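Local atomic coordinates of cyanuric acid amidohydrolase (Azorhizobium caulinodans, PDB entry 4NQ3), a protein that catalyses the hydrolytic opening of the s-triazine ring of cyanuric acid, yielding carboxybiuret on the route by which herbicides such as atrazine are degraded. Residues 35-40 against 88-93; 54-59 against 74-79; 118-123 against 169-174; 190-195 against 337-342; 199-204 against 219-224. One frame throughout, in Å; residues are numbered along the deposited sequence.

Contact 1 of 5, residues 35-40 against 88-93; sequences LAIFGK and PHFLVF
Two inner strands of a four-stranded mixed sheet, 34-41 and 89-97, run antiparallel here, their short axes at 164°. A classic beta bulge opens the ladder: Leu35 and Ala36 both face Phe93, whose O takes a bond from Leu35 N at 2.8 Å and a weak one from Ala36 N. Phe93 N closes the bulge by bonding to Ala36 O, and the next hydrogen-bonded pair is Phe38-Leu91. Leu91 N reaches Phe38 O at 2.7 Å, coming from above the carbonyl plane, whereas Phe38 N meets Leu91 O on a lone pair.

On the face shared by Ala36, Phe38, Leu91 and Phe93, the two phenyl rings make a T-shaped pair, planes 61° apart. Phe93 sends its edge, atom CE2, to a point 3.4 Å above the plane of the Phe38 ring, over its centre. Beside them Phe38 CB and Leu91 CB touch at 3.8 Å. An alanine in place of Phe38 would remove the ring that receives this edge and would probably loosen the packing of Phe93. On the opposite face Ile37 and Val92 point the same way, CG2 to CG2 at 4.0 Å, and Gly39 CA lies in plane at the edge of the Phe90 ring.

Lys40 CG sits 3.8 Å from His89 CE1; the chain then bends at chi2 and chi3, carrying NZ away to hydrogen bonds with Ser79 OG, Gly80 O and Val332 O. So many oxygens would probably favour a charged ammonium, and the link to Ser79 is consistent with one of the three potential Ser-Lys dyads.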
# COMPACT_ATOMS: atom_id res chain seq x y z
N LEU A 35 -18.30 12.86 -28.62
CA LEU A 35 -19.38 12.63 -27.68
C LEU A 35 -18.88 12.35 -26.27
O LEU A 35 -19.40 12.93 -25.31
CB LEU A 35 -20.27 11.48 -28.14
CG LEU A 35 -21.03 11.85 -29.40
CD1 LEU A 35 -21.98 10.75 -29.78
CD2 LEU A 35 -21.78 13.12 -29.10
N ALA A 36 -17.90 11.46 -26.13
CA ALA A 36 -17.42 11.09 -24.80
C ALA A 36 -16.00 10.64 -24.86
O ALA A 36 -15.55 10.17 -25.89
CB ALA A 36 -18.30 9.98 -24.20
N ILE A 37 -15.28 10.77 -23.75
CA ILE A 37 -13.95 10.17 -23.65
C ILE A 37 -13.85 9.26 -22.43
O ILE A 37 -14.13 9.70 -21.32
CB ILE A 37 -12.87 11.22 -23.56
CG1 ILE A 37 -12.96 12.20 -24.72
CG2 ILE A 37 -11.52 10.56 -23.66
CD1 ILE A 37 -11.88 13.27 -24.64
N PHE A 38 -13.49 7.99 -22.63
CA PHE A 38 -13.20 7.10 -21.50
C PHE A 38 -11.71 7.11 -21.26
O PHE A 38 -10.93 7.31 -22.18
CB PHE A 38 -13.62 5.66 -21.77
CG PHE A 38 -15.10 5.45 -21.91
CD1 PHE A 38 -15.99 6.50 -21.86
CD2 PHE A 38 -15.61 4.16 -22.09
CE1 PHE A 38 -17.35 6.29 -22.01
CE2 PHE A 38 -16.95 3.95 -22.23
CZ PHE A 38 -17.82 5.01 -22.19
N GLY A 39 -11.29 6.85 -20.03
CA GLY A 39 -9.87 6.78 -19.77
C GLY A 39 -9.55 5.77 -18.70
O GLY A 39 -10.36 5.57 -17.80
N LYS A 40 -8.39 5.14 -18.80
CA LYS A 40 -7.79 4.43 -17.68
C LYS A 40 -6.61 5.28 -17.25
O LYS A 40 -5.73 5.54 -18.05
CB LYS A 40 -7.34 3.03 -18.08
CG LYS A 40 -8.48 2.10 -18.36
CD LYS A 40 -9.40 2.04 -17.15
CE LYS A 40 -8.68 1.52 -15.90
NZ LYS A 40 -9.56 1.63 -14.70
N PRO A 88 -2.33 2.39 -19.52
CA PRO A 88 -3.09 3.64 -19.50
C PRO A 88 -3.38 4.22 -20.88
O PRO A 88 -2.46 4.37 -21.70
CB PRO A 88 -2.17 4.58 -18.70
CG PRO A 88 -1.35 3.67 -17.87
CD PRO A 88 -1.11 2.47 -18.70
N HIS A 89 -4.64 4.56 -21.10
CA HIS A 89 -5.09 5.10 -22.40
C HIS A 89 -6.41 5.86 -22.34
O HIS A 89 -7.13 5.79 -21.35
CB HIS A 89 -5.23 3.96 -23.39
CG HIS A 89 -6.28 2.98 -23.01
ND1 HIS A 89 -6.08 2.03 -22.03
CD2 HIS A 89 -7.55 2.81 -23.45
CE1 HIS A 89 -7.18 1.31 -21.89
NE2 HIS A 89 -8.09 1.75 -22.74
N PHE A 90 -6.69 6.59 -23.41
CA PHE A 90 -8.00 7.23 -23.63
C PHE A 90 -8.78 6.49 -24.73
O PHE A 90 -8.21 6.00 -25.69
CB PHE A 90 -7.84 8.70 -24.03
CG PHE A 90 -7.27 9.55 -22.96
CD1 PHE A 90 -7.61 9.36 -21.63
CD2 PHE A 90 -6.36 10.56 -23.27
CE1 PHE A 90 -7.06 10.15 -20.63
CE2 PHE A 90 -5.80 11.37 -22.28
CZ PHE A 90 -6.15 11.17 -20.96
N LEU A 91 -10.09 6.43 -24.57
CA LEU A 91 -11.00 5.94 -25.59
C LEU A 91 -11.90 7.08 -26.05
O LEU A 91 -12.81 7.47 -25.30
CB LEU A 91 -11.84 4.83 -25.02
CG LEU A 91 -12.25 3.78 -26.01
CD1 LEU A 91 -11.02 3.41 -26.80
CD2 LEU A 91 -12.79 2.62 -25.22
N VAL A 92 -11.67 7.64 -27.23
CA VAL A 92 -12.50 8.76 -27.68
C VAL A 92 -13.62 8.27 -28.59
O VAL A 92 -13.37 7.57 -29.56
CB VAL A 92 -11.71 9.81 -28.44
CG1 VAL A 92 -12.67 10.91 -28.90
CG2 VAL A 92 -10.65 10.41 -27.55
N PHE A 93 -14.84 8.65 -28.25
CA PHE A 93 -16.05 8.28 -28.99
C PHE A 93 -16.56 9.47 -29.79
O PHE A 93 -17.00 10.47 -29.20
CB PHE A 93 -17.14 7.82 -28.02
CG PHE A 93 -16.86 6.50 -27.37
CD1 PHE A 93 -17.17 5.31 -28.02
CD2 PHE A 93 -16.29 6.45 -26.11
CE1 PHE A 93 -16.91 4.08 -27.41
CE2 PHE A 93 -16.02 5.23 -25.48
CZ PHE A 93 -16.34 4.04 -26.14

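Contact 2 of 5, residues 54-59 against 74-79. With BR8 (barbituric acid), chain C.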
# COMPACT_ATOMS: atom_id res chain seq x y z
N PHE A 54 -7.03 15.05 -12.58
CA PHE A 54 -5.92 15.61 -13.36
C PHE A 54 -6.15 15.41 -14.87
O PHE A 54 -5.99 16.34 -15.65
CB PHE A 54 -4.61 14.96 -12.90
CG PHE A 54 -3.38 15.68 -13.35
CD1 PHE A 54 -3.45 16.95 -13.90
CD2 PHE A 54 -2.14 15.11 -13.19
CE1 PHE A 54 -2.30 17.62 -14.31
CE2 PHE A 54 -0.99 15.79 -13.60
CZ PHE A 54 -1.08 17.04 -14.16
N ALA A 55 -6.53 14.19 -15.28
CA ALA A 55 -6.83 13.94 -16.70
C ALA A 55 -8.03 14.77 -17.16
O ALA A 55 -8.05 15.28 -18.28
CB ALA A 55 -7.10 12.47 -16.93
N VAL A 56 -9.04 14.90 -16.30
CA VAL A 56 -10.25 15.62 -16.66
C VAL A 56 -9.91 17.07 -16.94
O VAL A 56 -10.25 17.61 -18.00
CB VAL A 56 -11.32 15.55 -15.57
CG1 VAL A 56 -12.40 16.52 -15.85
CG2 VAL A 56 -11.91 14.12 -15.50
N GLN A 57 -9.19 17.68 -16.01
CA GLN A 57 -8.78 19.07 -16.16
C GLN A 57 -8.02 19.26 -17.44
O GLN A 57 -8.24 20.20 -18.18
CB GLN A 57 -7.94 19.51 -14.97
CG GLN A 57 -7.79 20.99 -14.82
CD GLN A 57 -7.05 21.37 -13.55
OE1 GLN A 57 -5.86 21.00 -13.37
NE2 GLN A 57 -7.72 22.12 -12.69
N SER A 58 -7.11 18.33 -17.71
CA SER A 58 -6.27 18.43 -18.88
C SER A 58 -7.09 18.32 -20.14
O SER A 58 -6.86 19.05 -21.11
CB SER A 58 -5.20 17.37 -18.85
OG SER A 58 -4.38 17.61 -17.73
N LEU A 59 -8.04 17.39 -20.12
CA LEU A 59 -8.91 17.19 -21.25
C LEU A 59 -9.84 18.37 -21.43
O LEU A 59 -10.04 18.82 -22.56
CB LEU A 59 -9.70 15.90 -21.08
CG LEU A 59 -8.92 14.65 -21.45
CD1 LEU A 59 -9.71 13.39 -21.06
CD2 LEU A 59 -8.56 14.67 -22.93
N VAL A 74 -19.26 17.26 -23.34
CA VAL A 74 -18.57 15.99 -23.59
C VAL A 74 -18.52 15.18 -22.30
O VAL A 74 -18.20 15.72 -21.24
CB VAL A 74 -17.12 16.21 -24.11
CG1 VAL A 74 -16.39 14.88 -24.31
CG2 VAL A 74 -17.15 17.00 -25.39
N CYS A 75 -18.87 13.91 -22.38
CA CYS A 75 -18.80 13.06 -21.20
C CYS A 75 -17.39 12.59 -20.97
O CYS A 75 -16.79 11.94 -21.84
CB CYS A 75 -19.72 11.86 -21.35
SG CYS A 75 -21.46 12.33 -21.06
N LEU A 76 -16.86 12.93 -19.79
CA LEU A 76 -15.52 12.52 -19.42
C LEU A 76 -15.61 11.46 -18.31
O LEU A 76 -15.92 11.77 -17.16
CB LEU A 76 -14.70 13.72 -18.98
CG LEU A 76 -14.42 14.78 -20.06
CD1 LEU A 76 -13.54 15.92 -19.54
CD2 LEU A 76 -13.76 14.17 -21.31
N VAL A 77 -15.39 10.21 -18.68
CA VAL A 77 -15.30 9.09 -17.74
C VAL A 77 -13.85 8.67 -17.52
O VAL A 77 -13.28 7.96 -18.34
CB VAL A 77 -16.10 7.85 -18.22
CG1 VAL A 77 -16.08 6.79 -17.16
CG2 VAL A 77 -17.50 8.21 -18.63
N MSE A 78 -13.25 9.11 -16.43
CA MSE A 78 -11.89 8.69 -16.14
C MSE A 78 -11.91 7.64 -15.06
O MSE A 78 -12.21 7.93 -13.91
CB MSE A 78 -11.02 9.86 -15.71
CG MSE A 78 -10.85 10.95 -16.78
SE MSE A 78 -9.86 10.34 -18.35
CE MSE A 78 -11.34 10.41 -19.63
N SER A 79 -11.62 6.40 -15.44
CA SER A 79 -11.55 5.31 -14.48
C SER A 79 -10.12 5.02 -14.12
O SER A 79 -9.33 4.67 -15.00
CB SER A 79 -12.19 4.05 -15.03
OG SER A 79 -12.21 3.06 -14.03
N1 BR8 C . -13.36 4.15 -9.89
C2 BR8 C . -12.18 4.14 -10.54
O2 BR8 C . -11.53 5.17 -10.57
N3 BR8 C . -11.73 3.00 -11.14
C4 BR8 C . -12.47 1.79 -11.09
O4 BR8 C . -12.03 0.78 -11.64
C5 BR8 C . -13.84 1.68 -10.42
C6 BR8 C . -14.18 3.03 -9.81
O8 BR8 C . -15.22 3.15 -9.20
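Met78, present as selenomethionine, fills the tight end of this contact. Its chain leaves strand 75-80 toward helix 51-67 and bends at chi2 and chi3, so that three successive atoms touch different helix residues: CG meets Val56 CG2 at 3.6 Å, SE lies 3.8 Å from Ala55 CB, and CE ends 3.7 Å from Leu59 CD1. The packing slackens around Leu76, which is partly exposed, as is Val56. There Leu76 CD1 crosses Val56 CG1 obliquely at 3.9 Å, and its CD2 comes only to 4.1 Å from Leu59 CD1.

This is the helix-on-strand packing of a beta-alpha-beta crossover, in which helix 51-67 connects the parallel neighbours 34-41 and 75-80. On the helix side turned from the strand, Ser58 OG bonds back to Phe54 O at 2.9 Å, sharing that carbonyl with Ser58 N, and the Phe54 ring meets Phe54 of a neighbouring subunit.

Past the apolar packing the strand delivers polar groups to the active site. Met78 O accepts a hydrogen bond from the catalytic Lys156, and Ser79 OG, anti to its own backbone N, sits 2.9 Å from N3 of barbituric acid.

Contact 3 of 5, residues 118-123 against 169-174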
# COMPACT_ATOMS: atom_id res chain seq x y z
N PRO A 118 -27.36 15.13 -4.47
CA PRO A 118 -27.41 15.38 -3.02
C PRO A 118 -26.72 14.25 -2.26
O PRO A 118 -26.97 13.09 -2.58
CB PRO A 118 -28.90 15.40 -2.70
CG PRO A 118 -29.57 15.69 -4.02
CD PRO A 118 -28.70 15.08 -5.08
N PHE A 119 -25.84 14.58 -1.32
CA PHE A 119 -25.04 13.56 -0.64
C PHE A 119 -25.91 12.51 0.05
O PHE A 119 -25.49 11.37 0.27
CB PHE A 119 -24.11 14.20 0.37
CG PHE A 119 -22.98 14.97 -0.24
CD1 PHE A 119 -22.49 14.63 -1.49
CD2 PHE A 119 -22.44 16.08 0.40
CE1 PHE A 119 -21.45 15.34 -2.06
CE2 PHE A 119 -21.40 16.81 -0.16
CZ PHE A 119 -20.91 16.45 -1.39
N GLU A 120 -27.13 12.89 0.39
CA GLU A 120 -28.01 11.97 1.11
C GLU A 120 -28.84 11.13 0.15
O GLU A 120 -29.65 10.30 0.58
CB GLU A 120 -28.91 12.74 2.06
CG GLU A 120 -29.79 13.78 1.39
CD GLU A 120 -29.07 15.10 1.18
OE1 GLU A 120 -29.76 16.15 1.16
OE2 GLU A 120 -27.82 15.10 1.06
N ALA A 121 -28.65 11.36 -1.15
CA ALA A 121 -29.28 10.52 -2.17
C ALA A 121 -28.35 9.39 -2.64
O ALA A 121 -28.80 8.38 -3.15
CB ALA A 121 -29.72 11.36 -3.33
N LEU A 122 -27.05 9.57 -2.44
CA LEU A 122 -26.06 8.60 -2.92
C LEU A 122 -26.32 7.25 -2.27
O LEU A 122 -26.57 7.17 -1.07
CB LEU A 122 -24.63 9.10 -2.63
CG LEU A 122 -23.45 8.22 -3.05
CD1 LEU A 122 -22.29 9.06 -3.61
CD2 LEU A 122 -22.97 7.37 -1.88
N GLY A 123 -26.31 6.19 -3.06
CA GLY A 123 -26.57 4.85 -2.55
C GLY A 123 -28.04 4.62 -2.18
O GLY A 123 -28.39 3.62 -1.57
N GLU A 169 -24.23 16.00 7.45
CA GLU A 169 -24.73 15.92 8.81
C GLU A 169 -24.96 17.32 9.38
O GLU A 169 -25.88 17.53 10.17
CB GLU A 169 -23.76 15.15 9.71
CG GLU A 169 -23.55 13.71 9.29
CD GLU A 169 -22.61 12.97 10.23
OE1 GLU A 169 -22.13 13.60 11.21
OE2 GLU A 169 -22.35 11.77 9.98
N ALA A 170 -24.14 18.27 8.94
CA ALA A 170 -24.23 19.64 9.45
C ALA A 170 -25.58 20.28 9.13
O ALA A 170 -26.03 21.17 9.86
CB ALA A 170 -23.11 20.48 8.88
N ARG A 171 -26.24 19.82 8.07
CA ARG A 171 -27.55 20.35 7.72
C ARG A 171 -28.68 19.36 7.98
O ARG A 171 -29.76 19.48 7.39
CB ARG A 171 -27.59 20.82 6.26
CG ARG A 171 -27.06 19.85 5.26
CD ARG A 171 -27.14 20.44 3.86
NE ARG A 171 -26.33 19.69 2.90
CZ ARG A 171 -26.73 18.59 2.25
NH1 ARG A 171 -27.93 18.07 2.49
NH2 ARG A 171 -25.90 17.99 1.40
N GLY A 172 -28.43 18.41 8.88
CA GLY A 172 -29.50 17.56 9.39
C GLY A 172 -29.78 16.31 8.58
O GLY A 172 -30.73 15.58 8.88
N ALA A 173 -28.98 16.08 7.55
CA ALA A 173 -29.11 14.91 6.68
C ALA A 173 -28.25 13.77 7.18
O ALA A 173 -27.34 13.97 7.98
CB ALA A 173 -28.75 15.26 5.24
N THR A 174 -28.57 12.56 6.73
CA THR A 174 -27.67 11.42 6.92
C THR A 174 -27.20 10.92 5.56
O THR A 174 -27.89 11.09 4.56
CB THR A 174 -28.33 10.27 7.66
OG1 THR A 174 -29.49 9.84 6.93
CG2 THR A 174 -28.74 10.73 9.06
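Neither backbone is regular where these segments meet: residues 169-174 carry the end of helix 162-170 and the loop after it, and residues 118-123 form a loop leading into helix 125-141. Helix 162-170 stops in a Schellman motif, with Gly172 at positive phi as its C-prime residue, Ala173 N bonded to Ala168 O and Gly172 N to Glu169 O at 3.0 Å. In the other loop, Ala121 N turns back to Pro118 O at 2.8 Å. The two backbones come nearest at Glu120 and Thr174, and Arg124 NH1 bonds to the carbonyl O of both.

A surface salt bridge carries the rest. In both Glu120 and Arg171 CG takes the crowded position between backbone N and carbonyl carbon; Glu120 then bends at chi2, whereas Arg171 runs out extended to NE, crossing it at about a right angle. The carboxylate and guanidinium planes are 44° apart, so the bridge is skewed, with only weak bonds from NH1 and NH2 to OE2. Alongside it, Ala173 CB packs on Glu120 CB at 4.1 Å. The good bond is Arg171 NH1 to Glu120 OE1 at 3.0 Å, near the guanidinium plane but 34° out of the carboxylate plane.

Contact 4 of 5, residues 190-195 against 337-342; sequences ASALGI and EHQGPD. With MG (magnesium ion), chain K.
The imidazole of His338 has Leu193 lying on one face: CD1 stands 3.7 Å above the ring plane, over its centre, a CH-pi contact only 8° off the normal. Leu193 CD2 sits toward the CG-ND1 side of the ring, 3.9 Å from His338 ND1. Both ring nitrogens are bonded, ND1 to Leu218 O and NE2 to Cys213 N, which suggests a neutral imidazole with its proton on ND1. The second flat group is the Gln339 amide. Its NE2 folds back to Glu337 O at 3.1 Å, with that oxygen lying in the amide plane, though the donor stands above the carbonyl plane. OE1 takes the N-H of Cys225, so both ends of the amide are held.

Between these groups Ala192 CB presses from the helix into the loop, 3.4 Å from Glu337 O, 3.6 Å from Gln339 CG and 3.8 Å from His338 CB.

With residues 337-339 held against helix 180-199, the chain goes on through Gly340, whose backbone angles call for glycine, and turns its carbonyls on magnesium: Gln339 O at 2.4 Å and Pro341 O at 2.5 Å; Gly344 O and Glu287 belong to the same site. The arrangement is thus a magnesium-binding loop that offers backbone carbonyls, packed against a helix whose Arg188, salt-bridged to Glu337, binds the substrate.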
# COMPACT_ATOMS: atom_id res chain seq x y z
N ALA A 190 -26.09 1.81 -6.81
CA ALA A 190 -27.31 2.57 -7.09
C ALA A 190 -27.38 2.95 -8.56
O ALA A 190 -28.42 2.81 -9.19
CB ALA A 190 -27.39 3.79 -6.23
N SER A 191 -26.28 3.42 -9.11
CA SER A 191 -26.23 3.71 -10.54
C SER A 191 -26.54 2.49 -11.39
O SER A 191 -27.26 2.59 -12.38
CB SER A 191 -24.85 4.26 -10.91
OG SER A 191 -24.64 5.48 -10.25
N ALA A 192 -26.00 1.34 -11.02
CA ALA A 192 -26.24 0.13 -11.78
C ALA A 192 -27.74 -0.23 -11.77
O ALA A 192 -28.31 -0.58 -12.80
CB ALA A 192 -25.41 -1.01 -11.23
N LEU A 193 -28.39 -0.10 -10.62
CA LEU A 193 -29.81 -0.42 -10.54
C LEU A 193 -30.59 0.57 -11.39
O LEU A 193 -31.60 0.22 -12.00
CB LEU A 193 -30.30 -0.40 -9.10
CG LEU A 193 -29.76 -1.65 -8.42
CD1 LEU A 193 -30.02 -1.64 -6.92
CD2 LEU A 193 -30.34 -2.87 -9.11
N GLY A 194 -30.12 1.81 -11.41
CA GLY A 194 -30.71 2.84 -12.25
C GLY A 194 -30.64 2.44 -13.71
O GLY A 194 -31.64 2.56 -14.43
N ILE A 195 -29.48 1.96 -14.15
CA ILE A 195 -29.36 1.44 -15.51
C ILE A 195 -30.31 0.26 -15.71
O ILE A 195 -31.01 0.16 -16.73
CB ILE A 195 -27.91 0.99 -15.81
CG1 ILE A 195 -27.00 2.20 -15.88
CG2 ILE A 195 -27.84 0.24 -17.13
CD1 ILE A 195 -25.54 1.85 -15.84
N GLU A 337 -20.91 -4.04 -8.23
CA GLU A 337 -22.17 -4.02 -7.48
C GLU A 337 -23.37 -3.95 -8.44
O GLU A 337 -23.54 -2.96 -9.15
CB GLU A 337 -22.20 -2.84 -6.52
CG GLU A 337 -21.18 -2.91 -5.40
CD GLU A 337 -19.81 -2.35 -5.79
OE1 GLU A 337 -19.65 -1.95 -6.97
OE2 GLU A 337 -18.91 -2.30 -4.92
N HIS A 338 -24.17 -5.00 -8.47
CA HIS A 338 -25.33 -5.06 -9.37
C HIS A 338 -24.94 -4.97 -10.84
O HIS A 338 -25.78 -4.67 -11.69
CB HIS A 338 -26.33 -3.96 -9.05
CG HIS A 338 -26.79 -3.99 -7.63
ND1 HIS A 338 -27.66 -4.95 -7.15
CD2 HIS A 338 -26.48 -3.20 -6.57
CE1 HIS A 338 -27.87 -4.74 -5.87
NE2 HIS A 338 -27.18 -3.68 -5.49
N GLN A 339 -23.67 -5.23 -11.12
CA GLN A 339 -23.19 -5.26 -12.50
C GLN A 339 -22.78 -6.68 -12.84
O GLN A 339 -21.66 -7.10 -12.58
CB GLN A 339 -22.05 -4.28 -12.68
CG GLN A 339 -22.45 -2.91 -12.19
CD GLN A 339 -21.26 -2.03 -11.86
OE1 GLN A 339 -20.44 -1.70 -12.72
NE2 GLN A 339 -21.16 -1.65 -10.59
N GLY A 340 -23.71 -7.45 -13.37
CA GLY A 340 -23.47 -8.88 -13.50
C GLY A 340 -23.69 -9.50 -12.14
O GLY A 340 -23.95 -8.79 -11.17
N PRO A 341 -23.60 -10.82 -12.06
CA PRO A 341 -23.73 -11.63 -10.84
C PRO A 341 -22.65 -11.32 -9.81
O PRO A 341 -21.64 -10.71 -10.15
CB PRO A 341 -23.55 -13.04 -11.35
CG PRO A 341 -22.72 -12.89 -12.60
CD PRO A 341 -23.26 -11.65 -13.23
N ASP A 342 -22.84 -11.75 -8.56
CA ASP A 342 -21.77 -11.53 -7.58
C ASP A 342 -20.49 -12.24 -8.01
O ASP A 342 -20.45 -13.47 -8.17
CB ASP A 342 -22.18 -12.00 -6.19
CG ASP A 342 -21.03 -11.87 -5.18
OD1 ASP A 342 -20.75 -10.74 -4.72
OD2 ASP A 342 -20.40 -12.91 -4.85
MG MG K . -21.09 -8.29 -10.60

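Contact 5 of 5, residues 199-204 against 219-224; sequences LGEVAE and WSARAS
Glu201 reaches across from the loop that follows helix 180-199 as an almost straight rod: CG is anti to the carbonyl carbon and the chain runs extended beyond it (chi2 174°). Its carboxylate arrives at the turn before strand 223-227, and OE2 is gripped there by Arg222 NH2 at 2.7 Å, in a salt bridge, and by Ala221 N at 3.1 Å. Arg222 NE adds a weak bond to the same oxygen. Carboxylate and guanidinium planes stand nearly perpendicular, 85° apart, so OE2 lies at the guanidinium edge while the arginine donor comes from above the carboxylate plane.

Arg222 bends at chi3 (-67°), which lays the guanidinium edge against OE2. Leu199 supports the flat group from one face, with CD1 3.9 Å above the guanidinium plane, over its centre.

The other carboxylate oxygen accepts a hydrogen bond from the Ser220 hydroxyl, OG to Glu201 OE1 at 2.6 Å, although the modelled place of OE1 is less sure. An alanine in place of Glu201 would take away both carboxylate oxygens, the one held by Arg222 and Ala221 and the one met by Ser220, and would probably leave the arginine charge poorly balanced and the turn less firmly tied to the helix end.

Ser220 OG, anti to its own backbone N, also receives Arg222 N at 2.7 Å and Ala223 N at 2.9 Å. Those two bonds define an ST turn and an ST motif, here leading directly into strand 223-227, which carries the nucleophile Ser226.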
# COMPACT_ATOMS: atom_id res chain seq x y z
N LEU A 199 -33.45 -0.04 -18.37
CA LEU A 199 -33.45 -1.02 -19.45
C LEU A 199 -34.51 -2.09 -19.21
O LEU A 199 -34.72 -2.98 -20.03
CB LEU A 199 -32.06 -1.65 -19.60
CG LEU A 199 -30.86 -0.75 -19.91
CD1 LEU A 199 -29.58 -1.58 -20.06
CD2 LEU A 199 -31.08 0.09 -21.17
N GLY A 200 -35.18 -2.02 -18.07
CA GLY A 200 -36.23 -2.97 -17.79
C GLY A 200 -35.71 -4.32 -17.33
O GLY A 200 -36.42 -5.32 -17.40
N GLU A 201 -34.46 -4.35 -16.89
CA GLU A 201 -33.88 -5.59 -16.37
C GLU A 201 -34.33 -5.84 -14.93
O GLU A 201 -34.20 -6.96 -14.41
CB GLU A 201 -32.36 -5.56 -16.46
CG GLU A 201 -31.81 -5.50 -17.88
CD GLU A 201 -30.30 -5.33 -17.89
OE1 GLU A 201 -29.80 -4.35 -17.28
OE2 GLU A 201 -29.61 -6.18 -18.50
N VAL A 202 -34.86 -4.79 -14.30
CA VAL A 202 -35.38 -4.85 -12.94
C VAL A 202 -36.69 -4.08 -12.88
O VAL A 202 -36.84 -3.05 -13.55
CB VAL A 202 -34.41 -4.25 -11.92
CG1 VAL A 202 -35.03 -4.26 -10.57
CG2 VAL A 202 -33.11 -5.02 -11.89
N ALA A 203 -37.63 -4.56 -12.08
CA ALA A 203 -38.92 -3.89 -11.92
C ALA A 203 -38.84 -2.78 -10.88
O ALA A 203 -38.09 -2.89 -9.91
CB ALA A 203 -39.97 -4.90 -11.52
N GLU A 204 -39.61 -1.71 -11.06
CA GLU A 204 -39.45 -0.59 -10.13
C GLU A 204 -39.91 -0.93 -8.72
O GLU A 204 -39.31 -0.47 -7.76
CB GLU A 204 -40.18 0.67 -10.61
CG GLU A 204 -39.84 1.87 -9.72
CD GLU A 204 -39.90 3.21 -10.43
OE1 GLU A 204 -40.66 3.32 -11.41
OE2 GLU A 204 -39.17 4.14 -10.01
N TRP A 219 -29.37 -7.53 -10.77
CA TRP A 219 -28.27 -6.94 -11.50
C TRP A 219 -28.58 -6.74 -12.97
O TRP A 219 -29.50 -7.36 -13.51
CB TRP A 219 -26.98 -7.77 -11.35
CG TRP A 219 -27.10 -9.23 -11.67
CD1 TRP A 219 -27.32 -10.25 -10.78
CD2 TRP A 219 -26.97 -9.84 -12.97
NE1 TRP A 219 -27.34 -11.45 -11.45
CE2 TRP A 219 -27.14 -11.23 -12.79
CE3 TRP A 219 -26.73 -9.36 -14.26
CZ2 TRP A 219 -27.07 -12.13 -13.85
CZ3 TRP A 219 -26.67 -10.26 -15.31
CH2 TRP A 219 -26.84 -11.63 -15.10
N SER A 220 -27.82 -5.84 -13.58
CA SER A 220 -27.89 -5.57 -15.01
C SER A 220 -26.76 -6.28 -15.74
O SER A 220 -25.63 -6.35 -15.24
CB SER A 220 -27.82 -4.07 -15.28
OG SER A 220 -27.38 -3.84 -16.61
N ALA A 221 -27.05 -6.78 -16.93
CA ALA A 221 -26.00 -7.36 -17.77
C ALA A 221 -25.29 -6.28 -18.58
O ALA A 221 -24.39 -6.58 -19.38
CB ALA A 221 -26.60 -8.42 -18.69
N ARG A 222 -25.67 -5.02 -18.40
CA ARG A 222 -25.11 -4.01 -19.26
C ARG A 222 -24.52 -2.82 -18.52
O ARG A 222 -23.78 -2.01 -19.11
CB ARG A 222 -26.17 -3.57 -20.26
CG ARG A 222 -26.16 -4.52 -21.43
CD ARG A 222 -27.45 -4.60 -22.17
NE ARG A 222 -28.50 -5.18 -21.35
CZ ARG A 222 -29.78 -5.12 -21.69
NH1 ARG A 222 -30.12 -4.53 -22.82
NH2 ARG A 222 -30.71 -5.64 -20.91
N ALA A 223 -24.79 -2.75 -17.22
CA ALA A 223 -24.29 -1.66 -16.39
C ALA A 223 -22.78 -1.72 -16.23
O ALA A 223 -22.21 -2.78 -15.96
CB ALA A 223 -24.98 -1.67 -15.02
N SER A 224 -22.12 -0.57 -16.40
CA SER A 224 -20.73 -0.45 -16.01
C SER A 224 -20.50 0.87 -15.28
O SER A 224 -20.51 1.93 -15.88
CB SER A 224 -19.83 -0.56 -17.22
OG SER A 224 -18.49 -0.27 -16.86

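In the fold
Contacts 1 and 2 share one sheet, their centres about 8 Å apart, and interlock through strands 34-41 and 75-80, with Gly39 O 2.8 Å from Ser79 N; together they bring Lys40 and Ser79 to the bound barbituric acid. Across the chain's centre from them, the centres of contacts 4 and 5 are about 7 Å apart, and the two join where Gly340 N comes 2.9 Å from Ser220 O, so magnesium loop and turn form one block. Nearest atoms of contacts 2 and 5 are about 7 Å apart, and Ser79 and Ser226, on their strands, both bind substrate. Contact 3 is peripheral, meeting contact 4 by packing of Gly123 CA on Ala190 CB at 3.9 Å.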